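Putative short-chain dehydrogenase/reductase (Burkholderia xenovorans, PDB 5JY1) binds NAD and probably acts as a short-chain dehydrogenase/reductase, perhaps reducing 3-oxoacyl groups on acyl carrier protein. Local coordinates at residues G173-A178 / I187-I192; W129-A134 / S180-F185; R214-A217 / R223-D226. All blocks are in the same frame, centred on the assembly; numbering follows the deposited sequence. Where two conformers were deposited one is given.

Contact 1 (G173-A178 / I187-I192); sequences GLTRSA and ITVNAI
The methyl group of T175 lies over one face of the N190–A191 peptide, with CG2 3.7 Å from N190 C and nearly straight above it. The same methyl also stands 3.7 Å from V189 O, and at this peptide's A191 end the A191 CB methyl, in a side chain about 10 Å from the bound NAD, closes on T175 OG1 at 4.0 Å. A chi1 of -61° puts OG1 beside the backbone N and CG2 anti to it; the hydroxyl bonds to I171 O one turn back and to N148 ND2 on the neighbouring strand. The helix thus lays a methyl on the strand backbone, with no hydrogen bond between the segments. Segments 173-178 and 187-192, on helix 162-182 and strand 187-194, run nearly antiparallel (160°), their axes 7.2 Å apart at closest approach, as in the beta-alpha-beta crossover of a Rossmann fold, in which strand 144-149 precedes the helix and pairs through its backbone with T188 and N190. The two V189 methyls divide between neighbouring points on the helix: CG1 approaches T175 O at 3.8 Å, whereas CG2 meets A178 CB, also at 3.8 Å.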
loop_
_atom_site.group_PDB
_atom_site.type_symbol
_atom_site.label_atom_id
_atom_site.label_comp_id
_atom_site.label_asym_id
_atom_site.label_seq_id
_atom_site.Cartn_x
_atom_site.Cartn_y
_atom_site.Cartn_z
ATOM N N GLY A 173 7.128 -10.274 3.167
ATOM C CA GLY A 173 6.540 -11.384 2.436
ATOM C C GLY A 173 6.402 -12.630 3.293
ATOM O O GLY A 173 5.393 -13.335 3.222
ATOM N N LEU A 174 7.413 -12.906 4.126
ATOM C CA LEU A 174 7.361 -14.065 5.014
ATOM C C LEU A 174 6.276 -13.894 6.073
ATOM O O LEU A 174 5.557 -14.850 6.394
ATOM C CB LEU A 174 8.732 -14.266 5.658
ATOM C CG LEU A 174 8.870 -15.411 6.668
ATOM C CD1 LEU A 174 8.429 -16.736 6.044
ATOM C CD2 LEU A 174 10.314 -15.486 7.167
ATOM N N THR A 175 6.136 -12.672 6.602
ATOM C CA THR A 175 5.098 -12.367 7.582
ATOM C C THR A 175 3.709 -12.650 7.019
ATOM O O THR A 175 2.885 -13.324 7.648
ATOM C CB THR A 175 5.209 -10.895 7.995
ATOM O OG1 THR A 175 6.488 -10.660 8.600
ATOM C CG2 THR A 175 4.082 -10.505 8.975
ATOM N N ARG A 176 3.429 -12.131 5.823
ATOM C CA ARG A 176 2.128 -12.378 5.212
ATOM C C ARG A 176 1.895 -13.864 4.945
ATOM O O ARG A 176 0.773 -14.352 5.112
ATOM C CB ARG A 176 2.007 -11.567 3.919
ATOM C CG ARG A 176 2.083 -10.061 4.157
ATOM C CD ARG A 176 2.070 -9.327 2.826
ATOM N NE ARG A 176 2.110 -7.873 2.979
ATOM C CZ ARG A 176 2.653 -7.062 2.075
ATOM N NH1 ARG A 176 3.208 -7.568 0.975
ATOM N NH2 ARG A 176 2.661 -5.750 2.277
ATOM N N SER A 177 2.932 -14.599 4.515
ATOM C CA SER A 177 2.757 -16.015 4.212
ATOM C C SER A 177 2.369 -16.790 5.457
ATOM O O SER A 177 1.450 -17.617 5.437
ATOM C CB SER A 177 4.049 -16.602 3.630
ATOM O OG SER A 177 4.490 -15.900 2.484
ATOM N N ALA A 178 3.082 -16.553 6.551
ATOM C CA ALA A 178 2.793 -17.294 7.773
ATOM C C ALA A 178 1.464 -16.852 8.378
ATOM O O ALA A 178 0.725 -17.674 8.924
ATOM C CB ALA A 178 3.917 -17.104 8.775
ATOM N N ILE A 187 -2.398 -18.792 15.455
ATOM C CA ILE A 187 -1.091 -18.142 15.454
ATOM C C ILE A 187 -1.178 -16.921 14.547
ATOM O O ILE A 187 -1.387 -17.058 13.334
ATOM C CB ILE A 187 0.023 -19.085 14.973
ATOM C CG1 ILE A 187 0.102 -20.348 15.844
ATOM C CG2 ILE A 187 1.345 -18.340 14.962
ATOM C CD1 ILE A 187 1.037 -21.445 15.260
ATOM N N THR A 188 -1.009 -15.733 15.111
ATOM C CA THR A 188 -0.984 -14.528 14.291
ATOM C C THR A 188 0.451 -14.082 14.043
ATOM O O THR A 188 1.365 -14.387 14.817
ATOM C CB THR A 188 -1.759 -13.388 14.939
ATOM O OG1 THR A 188 -1.105 -13.004 16.151
ATOM C CG2 THR A 188 -3.202 -13.812 15.239
ATOM N N VAL A 189 0.653 -13.371 12.936
ATOM C CA VAL A 189 1.983 -12.965 12.495
ATOM C C VAL A 189 1.851 -11.565 11.912
ATOM O O VAL A 189 1.107 -11.361 10.946
ATOM C CB VAL A 189 2.577 -13.922 11.440
ATOM C CG1 VAL A 189 4.059 -13.647 11.225
ATOM C CG2 VAL A 189 2.365 -15.402 11.812
ATOM N N ASN A 190 2.555 -10.605 12.504
ATOM C CA ASN A 190 2.478 -9.204 12.106
ATOM C C ASN A 190 3.883 -8.612 12.113
ATOM O O ASN A 190 4.802 -9.163 12.719
ATOM C CB ASN A 190 1.548 -8.423 13.048
ATOM C CG ASN A 190 0.103 -8.892 12.961
ATOM O OD1 ASN A 190 -0.617 -8.547 12.018
ATOM N ND2 ASN A 190 -0.336 -9.671 13.950
ATOM N N ALA A 191 4.052 -7.470 11.445
ATOM C CA ALA A 191 5.364 -6.849 11.354
ATOM C C ALA A 191 5.274 -5.382 11.758
ATOM O O ALA A 191 4.347 -4.675 11.357
ATOM C CB ALA A 191 5.952 -6.971 9.933
ATOM N N ILE A 192 6.244 -4.937 12.554
ATOM C CA ILE A 192 6.336 -3.547 12.993
ATOM C C ILE A 192 7.508 -2.887 12.283
ATOM O O ILE A 192 8.590 -3.477 12.176
ATOM C CB ILE A 192 6.520 -3.457 14.523
ATOM C CG1 ILE A 192 5.243 -3.905 15.244
ATOM C CG2 ILE A 192 6.951 -2.045 14.939
ATOM C CD1 ILE A 192 5.407 -3.975 16.760
#

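Contact 2 (W129-A134 / S180-F185); sequences WAMRAA and SEWGRF
W182 drives the six-membered end of its indole against the backbone of helix 113-141, where CH2 lies 3.7 Å from M131 O. The adjoining CZ3 meets the methyl end of M131, with CE 4.1 Å away. R132 adds its aliphatic base rather than its charge, its CG coming to 4.4 Å from W182 CH2. The carbonyl oxygen and the R132 CA both approach the indole obliquely. The CE methyl of M131 reaches the ring through a bend at chi3 (58°), which turns it out of line with an otherwise extended side chain.

Just after W182 the chain is held to itself. R184 NH1 donates to E181 O at 2.8 Å; the bond is bent, 132° at the hydrogen, and the donor sits above the carbonyl plane, although the oxygen lies close to the plane of the guanidinium. F185 CE2 rests 3.4 Å above one face of that guanidinium, over its centre, and R184 CG in turn lies over a face of the F185 ring, so the two neighbouring side chains fold onto one another.

Further out, the W182 ring stacks with F135 of helix 113-141, while its strongest polar partner is E109 of the second subunit. That glutamate also forms a salt bridge with R184 NH2, and R132 NH1 bonds to K111 O of the same neighbouring chain. E181 also bonds to that subunit, its carboxylate accepting from the backbone N atoms of L108 and L160 of the second subunit. Two long helices packed side by side and facing a second copy in this way are consistent with the four-helix bundle through which short-chain dehydrogenases/reductases commonly dimerise.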
loop_
_atom_site.group_PDB
_atom_site.type_symbol
_atom_site.label_atom_id
_atom_site.label_comp_id
_atom_site.label_asym_id
_atom_site.label_seq_id
_atom_site.Cartn_x
_atom_site.Cartn_y
_atom_site.Cartn_z
ATOM N N TRP A 129 14.111 -19.248 10.544
ATOM C CA TRP A 129 14.434 -20.353 11.444
ATOM C C TRP A 129 13.671 -20.235 12.756
ATOM O O TRP A 129 13.163 -21.231 13.284
ATOM C CB TRP A 129 15.936 -20.381 11.722
ATOM C CG TRP A 129 16.773 -20.864 10.587
ATOM C CD1 TRP A 129 16.458 -21.846 9.694
ATOM C CD2 TRP A 129 18.070 -20.382 10.219
ATOM N NE1 TRP A 129 17.492 -22.012 8.791
ATOM C CE2 TRP A 129 18.490 -21.122 9.093
ATOM C CE3 TRP A 129 18.914 -19.390 10.730
ATOM C CZ2 TRP A 129 19.717 -20.907 8.473
ATOM C CZ3 TRP A 129 20.141 -19.179 10.111
ATOM C CH2 TRP A 129 20.528 -19.935 8.994
ATOM N N ALA A 130 13.590 -19.024 13.305
ATOM C CA ALA A 130 12.929 -18.871 14.594
ATOM C C ALA A 130 11.428 -19.089 14.471
ATOM O O ALA A 130 10.820 -19.718 15.344
ATOM C CB ALA A 130 13.237 -17.495 15.180
ATOM N N MET A 131 10.811 -18.580 13.397
ATOM C CA MET A 131 9.379 -18.810 13.189
ATOM C C MET A 131 9.058 -20.294 13.098
ATOM O O MET A 131 8.107 -20.773 13.725
ATOM C CB MET A 131 8.907 -18.097 11.923
ATOM C CG MET A 131 8.872 -16.602 12.087
ATOM S SD MET A 131 8.449 -15.730 10.564
ATOM C CE MET A 131 6.870 -16.436 10.188
ATOM N N ARG A 132 9.816 -21.035 12.287
ATOM C CA ARG A 132 9.515 -22.454 12.138
ATOM C C ARG A 132 9.813 -23.253 13.409
ATOM O O ARG A 132 9.132 -24.248 13.675
ATOM C CB ARG A 132 10.264 -23.010 10.924
ATOM C CG ARG A 132 9.642 -22.508 9.605
ATOM C CD ARG A 132 10.671 -22.260 8.484
ATOM N NE ARG A 132 11.539 -23.411 8.218
ATOM C CZ ARG A 132 11.235 -24.414 7.397
ATOM N NH1 ARG A 132 10.064 -24.446 6.775
ATOM N NH2 ARG A 132 12.109 -25.395 7.192
ATOM N N ALA A 133 10.784 -22.822 14.227
ATOM C CA ALA A 133 11.036 -23.523 15.486
ATOM C C ALA A 133 9.959 -23.215 16.524
ATOM O O ALA A 133 9.461 -24.130 17.194
ATOM C CB ALA A 133 12.417 -23.164 16.032
ATOM N N ALA A 134 9.587 -21.935 16.664
ATOM C CA ALA A 134 8.547 -21.557 17.619
ATOM C C ALA A 134 7.183 -22.098 17.208
ATOM O O ALA A 134 6.327 -22.350 18.064
ATOM C CB ALA A 134 8.499 -20.032 17.755
ATOM N N SER A 180 -1.133 -15.968 6.677
ATOM C CA SER A 180 -2.146 -16.622 5.859
ATOM C C SER A 180 -2.341 -18.077 6.267
ATOM O O SER A 180 -3.475 -18.544 6.423
ATOM C CB SER A 180 -1.733 -16.518 4.390
ATOM O OG SER A 180 -2.569 -17.276 3.543
ATOM N N GLU A 181 -1.236 -18.816 6.429
ATOM C CA GLU A 181 -1.335 -20.258 6.646
ATOM C C GLU A 181 -1.551 -20.651 8.103
ATOM O O GLU A 181 -2.236 -21.648 8.374
ATOM C CB GLU A 181 -0.073 -20.961 6.129
ATOM C CG GLU A 181 0.206 -20.759 4.645
ATOM C CD GLU A 181 1.226 -21.776 4.116
ATOM O OE1 GLU A 181 1.748 -21.577 2.994
ATOM O OE2 GLU A 181 1.490 -22.768 4.833
ATOM N N TRP A 182 -0.949 -19.934 9.049
ATOM C CA TRP A 182 -0.911 -20.405 10.429
ATOM C C TRP A 182 -2.059 -19.869 11.275
ATOM O O TRP A 182 -2.204 -20.285 12.432
ATOM C CB TRP A 182 0.441 -20.051 11.055
ATOM C CG TRP A 182 1.602 -20.862 10.467
ATOM C CD1 TRP A 182 1.522 -21.922 9.592
ATOM C CD2 TRP A 182 2.992 -20.680 10.743
ATOM N NE1 TRP A 182 2.787 -22.411 9.312
ATOM C CE2 TRP A 182 3.706 -21.657 9.998
ATOM C CE3 TRP A 182 3.709 -19.783 11.542
ATOM C CZ2 TRP A 182 5.099 -21.755 10.036
ATOM C CZ3 TRP A 182 5.088 -19.877 11.581
ATOM C CH2 TRP A 182 5.772 -20.863 10.835
ATOM N N GLY A 183 -2.915 -19.020 10.706
ATOM C CA GLY A 183 -4.098 -18.585 11.428
ATOM C C GLY A 183 -5.016 -19.724 11.816
ATOM O O GLY A 183 -5.730 -19.618 12.813
ATOM N N ARG A 184 -4.977 -20.841 11.076
ATOM C CA ARG A 184 -5.826 -21.972 11.420
ATOM C C ARG A 184 -5.492 -22.536 12.793
ATOM O O ARG A 184 -6.323 -23.244 13.378
ATOM C CB ARG A 184 -5.703 -23.070 10.348
ATOM C CG ARG A 184 -4.387 -23.856 10.331
ATOM C CD ARG A 184 -4.428 -24.836 9.161
ATOM N NE ARG A 184 -3.344 -25.835 9.121
ATOM C CZ ARG A 184 -2.116 -25.590 8.668
ATOM N NH1 ARG A 184 -1.778 -24.381 8.245
ATOM N NH2 ARG A 184 -1.204 -26.559 8.641
ATOM N N PHE A 185 -4.294 -22.250 13.312
ATOM C CA PHE A 185 -3.893 -22.675 14.646
ATOM C C PHE A 185 -3.966 -21.549 15.668
ATOM O O PHE A 185 -3.382 -21.681 16.746
ATOM C CB PHE A 185 -2.466 -23.226 14.629
ATOM C CG PHE A 185 -2.271 -24.431 13.743
ATOM C CD1 PHE A 185 -3.037 -25.574 13.912
ATOM C CD2 PHE A 185 -1.290 -24.421 12.764
ATOM C CE1 PHE A 185 -2.835 -26.701 13.105
ATOM C CE2 PHE A 185 -1.073 -25.550 11.955
ATOM C CZ PHE A 185 -1.851 -26.684 12.128
#

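Contact 3 (R214-A217 / R223-D226); sequences RSAA and RSGD
A216 sets its CB methyl against the start of the 223-226 segment, 3.7 Å from R223 CA and 3.8 Å from S224 OG. The backbones come close as well, but A216 O and R223 N, 3.5 Å apart, are too poorly angled to hydrogen-bond. What joins the segments in polar terms is a water: S215 OG and S224 OG each lie 2.6 Å from it, subtending about 124° at its oxygen. The S224 hydroxyl is carried toward the helix by its torsion (chi1 -56°), which holds OG anti to the carbonyl carbon, and it reaches the water while lying against the A216 methyl.

The guanidinium of R223 leads away from this meeting point, to a salt bridge with D230 on helix 227-239. D226, at the N-cap of that helix, accepts from Q229 N through OD2. The contact thus connects short helix 211-217 to the loop leading into helix 227-239, with the S224 side chain about 9 Å from the bound NAD. With no direct hydrogen bond across it, and a water linking the two serines, the contact is probably a light, partly hydrated join between these elements.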
loop_
_atom_site.group_PDB
_atom_site.type_symbol
_atom_site.label_atom_id
_atom_site.label_comp_id
_atom_site.label_asym_id
_atom_site.label_seq_id
_atom_site.Cartn_x
_atom_site.Cartn_y
_atom_site.Cartn_z
ATOM N N ARG A 214 16.849 17.478 14.336
ATOM C CA ARG A 214 16.261 17.345 13.007
ATOM C C ARG A 214 15.474 16.049 12.882
ATOM O O ARG A 214 14.440 16.004 12.206
ATOM C CB ARG A 214 17.360 17.413 11.945
ATOM N N SER A 215 15.947 14.981 13.532
ATOM C CA SER A 215 15.244 13.704 13.464
ATOM C C SER A 215 13.890 13.786 14.156
ATOM O O SER A 215 12.895 13.258 13.648
ATOM C CB SER A 215 16.095 12.597 14.085
ATOM O OG SER A 215 15.466 11.335 13.936
ATOM N N ALA A 216 13.834 14.450 15.314
ATOM C CA ALA A 216 12.559 14.622 16.000
ATOM C C ALA A 216 11.602 15.473 15.172
ATOM O O ALA A 216 10.415 15.150 15.057
ATOM C CB ALA A 216 12.787 15.246 17.378
ATOM N N ALA A 217 12.108 16.548 14.560
ATOM C CA ALA A 217 11.266 17.459 13.791
ATOM C C ALA A 217 10.801 16.866 12.468
ATOM O O ALA A 217 9.878 17.409 11.852
ATOM C CB ALA A 217 12.013 18.768 13.534
ATOM N N ARG A 223 8.854 14.220 18.003
ATOM C CA ARG A 223 9.791 13.738 19.006
ATOM C C ARG A 223 10.330 12.380 18.580
ATOM O O ARG A 223 9.733 11.685 17.760
ATOM C CB ARG A 223 9.137 13.651 20.389
ATOM C CG ARG A 223 8.126 12.541 20.492
ATOM C CD ARG A 223 7.401 12.534 21.839
ATOM N NE ARG A 223 6.324 11.555 21.775
ATOM C CZ ARG A 223 6.506 10.269 22.028
ATOM N NH1 ARG A 223 7.712 9.845 22.391
ATOM N NH2 ARG A 223 5.495 9.414 21.935
ATOM N N SER A 224 11.475 12.012 19.153
ATOM C CA SER A 224 12.110 10.731 18.865
ATOM C C SER A 224 11.533 9.630 19.752
ATOM O O SER A 224 11.042 9.888 20.856
ATOM C CB SER A 224 13.623 10.825 19.078
ATOM O OG SER A 224 14.184 11.874 18.305
ATOM N N GLY A 225 11.617 8.392 19.265
ATOM C CA GLY A 225 10.991 7.272 19.964
ATOM C C GLY A 225 11.869 6.685 21.065
ATOM O O GLY A 225 13.080 6.516 20.910
ATOM N N ASP A 226 11.226 6.370 22.204
ATOM C CA ASP A 226 11.879 5.636 23.285
ATOM C C ASP A 226 11.606 4.147 23.116
ATOM O O ASP A 226 10.441 3.754 22.983
ATOM C CB ASP A 226 11.378 6.096 24.645
ATOM C CG ASP A 226 11.993 5.300 25.788
ATOM O OD1 ASP A 226 13.219 5.424 26.005
ATOM O OD2 ASP A 226 11.252 4.549 26.462
HETATM O O HOH W 1 13.835 10.921 15.948
#

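How the contacts relate
Contacts 1 and 2 are buried and share helix 162-182: the first lays it on the central parallel sheet, the second sets its end against helix 113-141. They meet directly, M131 CE packing on A178 CB, L174 near the M131 sulfur. Both cross by apolar and van der Waals contact, and both have polar groups bonded to the second subunit, more of them, including a salt bridge from R184, at contact 2. Contact 3 is a surface contact, its centre 28 Å from that of contact 1 and on the opposite side of the chain's centre from contact 2; it joins different elements, through a water. All three touch the third subunit, and contact 3 also the fourth.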